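Local atomic coordinates of AT-less polyketide synthase (Streptomyces platensis subsp. rosaceus, PDB entry 4TKT), a protein that probably catalyses the decarboxylative condensation that lengthens the polyketide chain, serving as a ketosynthase domain of an AT-less type I synthase in isomigrastatin biosynthesis. Residues S161-S164 / I165-V169; R391-P394 / D395-F398. All coordinates share one frame; numbering follows the deposited sequence.

Contact 1. Residues S161-S164 / I165-V169; sequences SLAS and IANRV
L162 and I165 share one torsional pattern: CG of L162 (chi1 -71°) and CG1 of I165 (chi1 -64°) both lie opposite their own carbonyl carbons, and both chains run on extended. The two branched chains lie side by side and point the same way, with L162 CD2 4.2 Å from I165 CD1. The backbone here winds into helix 163-173. I165 N donates to L162 O at 3.2 Å, from above the carbonyl plane, a three-residue step. Four-residue bonds take over with N167 N to A163 O, 2.8 Å long and in the carbonyl plane, and R168 N to S164 O, also 2.8 Å. On the outer side the N167 amide folds back over this turn, its ND2 4.1 Å from A163 CB, while its OD1 is hydrogen-bonded to S179. The extended R168 chain passes S164, whose CB is 4.2 Å from NE, and NE makes a salt bridge to E95. L162 O has a second donor in the hydroxyl of T181, on strand 179-182. On the buried side I165 packs between helix 93-109, through F98, and strands 129-136 and 208-214, through A135 and V213.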
ATOM      1  N   SER A 161     -16.900   8.069  11.144  1.00 44.76           N
ATOM      2  CA  SER A 161     -16.532   6.836  11.829  1.00 44.82           C
ATOM      3  C   SER A 161     -15.307   6.192  11.200  1.00 41.69           C
ATOM      4  O   SER A 161     -15.372   5.686  10.081  1.00 51.04           O
ATOM      5  CB  SER A 161     -17.694   5.844  11.817  1.00 50.16           C
ATOM      6  OG  SER A 161     -17.365   4.683  12.559  1.00 56.72           O
ATOM      7  N   LEU A 162     -14.197   6.204  11.931  1.00 27.99           N
ATOM      8  CA  LEU A 162     -12.954   5.608  11.455  1.00 21.32           C
ATOM      9  C   LEU A 162     -13.079   4.097  11.279  1.00 24.03           C
ATOM     10  O   LEU A 162     -12.383   3.505  10.456  1.00 30.85           O
ATOM     11  CB  LEU A 162     -11.807   5.932  12.416  1.00 25.77           C
ATOM     12  CG  LEU A 162     -11.344   7.390  12.416  1.00 24.11           C
ATOM     13  CD1 LEU A 162     -10.176   7.585  13.362  1.00 27.01           C
ATOM     14  CD2 LEU A 162     -10.973   7.830  11.009  1.00 27.64           C
ATOM     15  N   ALA A 163     -13.971   3.483  12.051  1.00 21.54           N
ATOM     16  CA  ALA A 163     -14.211   2.045  11.962  1.00 20.32           C
ATOM     17  C   ALA A 163     -14.707   1.638  10.580  1.00 28.97           C
ATOM     18  O   ALA A 163     -14.462   0.516  10.131  1.00 33.63           O
ATOM     19  CB  ALA A 163     -15.212   1.609  13.017  1.00 19.71           C
ATOM     20  N   SER A 164     -15.410   2.549   9.914  1.00 24.62           N
ATOM     21  CA  SER A 164     -15.983   2.262   8.606  1.00 25.26           C
ATOM     22  C   SER A 164     -14.908   1.934   7.584  1.00 24.30           C
ATOM     23  O   SER A 164     -15.150   1.174   6.650  1.00 29.76           O
ATOM     24  CB  SER A 164     -16.823   3.440   8.117  1.00 21.56           C
ATOM     25  OG  SER A 164     -18.001   3.566   8.890  1.00 35.76           O
ATOM     26  N   ILE A 165     -13.725   2.508   7.765  1.00 21.53           N
ATOM     27  CA  ILE A 165     -12.605   2.247   6.870  1.00 24.31           C
ATOM     28  C   ILE A 165     -12.310   0.752   6.794  1.00 25.22           C
ATOM     29  O   ILE A 165     -12.141   0.199   5.709  1.00 29.56           O
ATOM     30  CB  ILE A 165     -11.342   3.005   7.319  1.00 22.50           C
ATOM     31  CG1 ILE A 165     -11.578   4.513   7.232  1.00 18.31           C
ATOM     32  CG2 ILE A 165     -10.149   2.617   6.464  1.00 18.43           C
ATOM     33  CD1 ILE A 165     -10.403   5.339   7.697  1.00 20.33           C
ATOM     34  N   ALA A 166     -12.274   0.095   7.947  1.00 26.59           N
ATOM     35  CA  ALA A 166     -12.029  -1.341   7.986  1.00 26.26           C
ATOM     36  C   ALA A 166     -13.309  -2.134   7.741  1.00 25.99           C
ATOM     37  O   ALA A 166     -13.289  -3.172   7.079  1.00 29.00           O
ATOM     38  CB  ALA A 166     -11.413  -1.736   9.315  1.00 19.39           C
ATOM     39  N   ASN A 167     -14.420  -1.638   8.277  1.00 19.27           N
ATOM     40  CA  ASN A 167     -15.685  -2.359   8.210  1.00 19.55           C
ATOM     41  C   ASN A 167     -16.260  -2.464   6.800  1.00 21.74           C
ATOM     42  O   ASN A 167     -16.848  -3.486   6.448  1.00 30.99           O
ATOM     43  CB  ASN A 167     -16.710  -1.703   9.136  1.00 19.99           C
ATOM     44  CG  ASN A 167     -16.521  -2.107  10.587  1.00 23.24           C
ATOM     45  OD1 ASN A 167     -15.628  -2.887  10.912  1.00 26.86           O
ATOM     46  ND2 ASN A 167     -17.360  -1.574  11.466  1.00 20.15           N
ATOM     47  N   ARG A 168     -16.091  -1.422   5.993  1.00 22.60           N
ATOM     48  CA  ARG A 168     -16.614  -1.444   4.630  1.00 22.69           C
ATOM     49  C   ARG A 168     -15.831  -2.401   3.747  1.00 21.99           C
ATOM     50  O   ARG A 168     -16.398  -3.020   2.847  1.00 29.94           O
ATOM     51  CB  ARG A 168     -16.607  -0.045   4.015  1.00 19.62           C
ATOM     52  CG  ARG A 168     -17.625   0.876   4.642  1.00 36.89           C
ATOM     53  CD  ARG A 168     -17.955   2.049   3.750  1.00 42.02           C
ATOM     54  NE  ARG A 168     -18.859   2.975   4.425  1.00 49.52           N
ATOM     55  CZ  ARG A 168     -20.166   2.777   4.559  1.00 56.39           C
ATOM     56  NH1 ARG A 168     -20.729   1.682   4.061  1.00 56.17           N
ATOM     57  NH2 ARG A 168     -20.911   3.674   5.191  1.00 60.25           N
ATOM     58  N   VAL A 169     -14.532  -2.520   4.002  1.00 22.65           N
ATOM     59  CA  VAL A 169     -13.711  -3.479   3.273  1.00 25.25           C
ATOM     60  C   VAL A 169     -14.149  -4.896   3.630  1.00 25.46           C
ATOM     61  O   VAL A 169     -14.377  -5.721   2.748  1.00 33.23           O
ATOM     62  CB  VAL A 169     -12.211  -3.300   3.573  1.00 19.63           C
ATOM     63  CG1 VAL A 169     -11.412  -4.442   2.990  1.00 20.14           C
ATOM     64  CG2 VAL A 169     -11.717  -1.978   3.014  1.00 19.29           C
TER

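Contact 2. Residues R391-P394 / D395-F398; sequences RVNP and DIDF
N393 to I396 form a type I beta turn, closed by I396 N donating to N393 O at 2.9 Å from well above the carbonyl plane. V392 leads into the turn extended, and from I396 on the chain is extended again through D397. The N393 side chain braces the same bend: with CG anti to the backbone N (chi1 -172°), OD1 reaches D395 N at 2.8 Å, in its own amide plane and nearly straight (160°). The other end of the amide is used as well, ND2 donating to a water at 3.0 Å that lies 2.7 Å from D395 OD2. N393 CB rests 4.0 Å from I396 CD1. With an alanine at this asparagine's position, D395 N is likely to lose its side-chain acceptor and the water its amide donor, leaving the bend less firmly fixed. Farther on, V392 CG1 meets the F398 ring obliquely, 3.8 Å from CD2, while I396 CG2 sits over the centre of one ring face. I333 of helix 328-340 touches both I396 and F398. Asparagine before proline, its OD1 bonded two residues on within a type I turn, makes this an Asx-Pro turn, here on a surface loop of the ketosynthase.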
ATOM      1  N   ARG A 391      23.773  18.548   3.648  1.00 48.71           N
ATOM      2  CA  ARG A 391      24.501  18.740   4.893  1.00 49.40           C
ATOM      3  C   ARG A 391      23.653  18.177   6.031  1.00 55.59           C
ATOM      4  O   ARG A 391      22.480  18.523   6.175  1.00 50.77           O
ATOM      5  CB  ARG A 391      24.823  20.219   5.122  1.00 49.99           C
ATOM      6  N   VAL A 392      24.251  17.296   6.824  1.00 58.41           N
ATOM      7  CA  VAL A 392      23.537  16.592   7.885  1.00 55.13           C
ATOM      8  C   VAL A 392      23.333  17.489   9.107  1.00 53.72           C
ATOM      9  O   VAL A 392      24.143  18.377   9.373  1.00 51.69           O
ATOM     10  CB  VAL A 392      24.301  15.304   8.287  1.00 49.02           C
ATOM     11  CG1 VAL A 392      23.554  14.519   9.355  1.00 46.83           C
ATOM     12  CG2 VAL A 392      24.537  14.435   7.064  1.00 51.54           C
ATOM     13  N   ASN A 393      22.231  17.267   9.822  1.00 52.01           N
ATOM     14  CA  ASN A 393      21.962  17.926  11.097  1.00 50.33           C
ATOM     15  C   ASN A 393      23.189  17.908  12.010  1.00 47.80           C
ATOM     16  O   ASN A 393      23.702  16.841  12.341  1.00 46.94           O
ATOM     17  CB  ASN A 393      20.772  17.254  11.789  1.00 47.49           C
ATOM     18  CG  ASN A 393      20.302  18.001  13.025  1.00 53.54           C
ATOM     19  OD1 ASN A 393      21.102  18.425  13.861  1.00 55.80           O
ATOM     20  ND2 ASN A 393      18.989  18.158  13.151  1.00 56.73           N
ATOM     21  N   PRO A 394      23.659  19.100  12.413  1.00 52.48           N
ATOM     22  CA  PRO A 394      24.866  19.290  13.230  1.00 50.44           C
ATOM     23  C   PRO A 394      24.844  18.527  14.556  1.00 51.39           C
ATOM     24  O   PRO A 394      25.908  18.221  15.095  1.00 51.14           O
ATOM     25  CB  PRO A 394      24.878  20.800  13.482  1.00 49.59           C
ATOM     26  CG  PRO A 394      24.119  21.377  12.343  1.00 50.09           C
ATOM     27  CD  PRO A 394      23.043  20.384  12.039  1.00 51.44           C
ATOM     28  N   ASP A 395      23.655  18.226  15.069  1.00 52.92           N
ATOM     29  CA  ASP A 395      23.524  17.506  16.333  1.00 55.00           C
ATOM     30  C   ASP A 395      23.764  16.007  16.178  1.00 53.81           C
ATOM     31  O   ASP A 395      23.887  15.288  17.169  1.00 55.95           O
ATOM     32  CB  ASP A 395      22.137  17.734  16.943  1.00 55.01           C
ATOM     33  CG  ASP A 395      21.923  19.164  17.401  1.00 58.64           C
ATOM     34  OD1 ASP A 395      22.923  19.878  17.628  1.00 64.21           O
ATOM     35  OD2 ASP A 395      20.749  19.569  17.541  1.00 55.12           O
ATOM     36  N   ILE A 396      23.829  15.536  14.937  1.00 51.63           N
ATOM     37  CA  ILE A 396      23.937  14.105  14.672  1.00 47.07           C
ATOM     38  C   ILE A 396      25.327  13.698  14.189  1.00 56.46           C
ATOM     39  O   ILE A 396      25.869  14.280  13.248  1.00 50.10           O
ATOM     40  CB  ILE A 396      22.899  13.654  13.626  1.00 50.46           C
ATOM     41  CG1 ILE A 396      21.486  14.008  14.092  1.00 43.38           C
ATOM     42  CG2 ILE A 396      23.018  12.161  13.362  1.00 45.76           C
ATOM     43  CD1 ILE A 396      20.405  13.544  13.150  1.00 48.65           C
ATOM     44  N   ASP A 397      25.893  12.687  14.842  1.00 56.66           N
ATOM     45  CA  ASP A 397      27.196  12.156  14.462  1.00 57.27           C
ATOM     46  C   ASP A 397      27.044  10.772  13.842  1.00 55.05           C
ATOM     47  O   ASP A 397      27.039   9.762  14.546  1.00 52.53           O
ATOM     48  CB  ASP A 397      28.126  12.098  15.677  1.00 62.17           C
ATOM     49  CG  ASP A 397      29.543  11.701  15.311  1.00 73.02           C
ATOM     50  OD1 ASP A 397      29.902  11.796  14.119  1.00 80.02           O
ATOM     51  OD2 ASP A 397      30.300  11.304  16.221  1.00 74.42           O
ATOM     52  N   PHE A 398      26.916  10.732  12.519  1.00 54.59           N
ATOM     53  CA  PHE A 398      26.735   9.471  11.809  1.00 52.18           C
ATOM     54  C   PHE A 398      28.032   8.681  11.715  1.00 54.56           C
ATOM     55  O   PHE A 398      28.013   7.461  11.556  1.00 54.89           O
ATOM     56  CB  PHE A 398      26.170   9.725  10.411  1.00 59.33           C
ATOM     57  CG  PHE A 398      24.671   9.761  10.364  1.00 48.94           C
ATOM     58  CD1 PHE A 398      23.925   8.838  11.077  1.00 47.86           C
ATOM     59  CD2 PHE A 398      24.009  10.720   9.619  1.00 50.68           C
ATOM     60  CE1 PHE A 398      22.546   8.865  11.041  1.00 45.74           C
ATOM     61  CE2 PHE A 398      22.627  10.754   9.577  1.00 50.29           C
ATOM     62  CZ  PHE A 398      21.895   9.825  10.291  1.00 44.69           C
TER
HETATM   63  O   HOH W   1      18.795  19.591  15.729  1.00 37.78           O

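Followed from the N terminus, contact 1 comes first: residues 161-169 carry the chain from a loop into helix 163-173, which leads on to strand 179-182. Contact 2 comes later, where residues 391-398 turn within the loop that joins strand 382-383 to strand 403-405. Both are local, and contact 1 closes before contact 2 opens, so they stand in series, neither nested nor crossed. The centres of contacts 1 and 2 are 42 Å apart; their nearest atoms are about 31 Å apart. Within this chain strands 179-182 and 403-405 are the outermost of the mixed sheet; contact 1, partly buried, reaches the first through T181, and contact 2, at the surface, touches the second through F403 and L405.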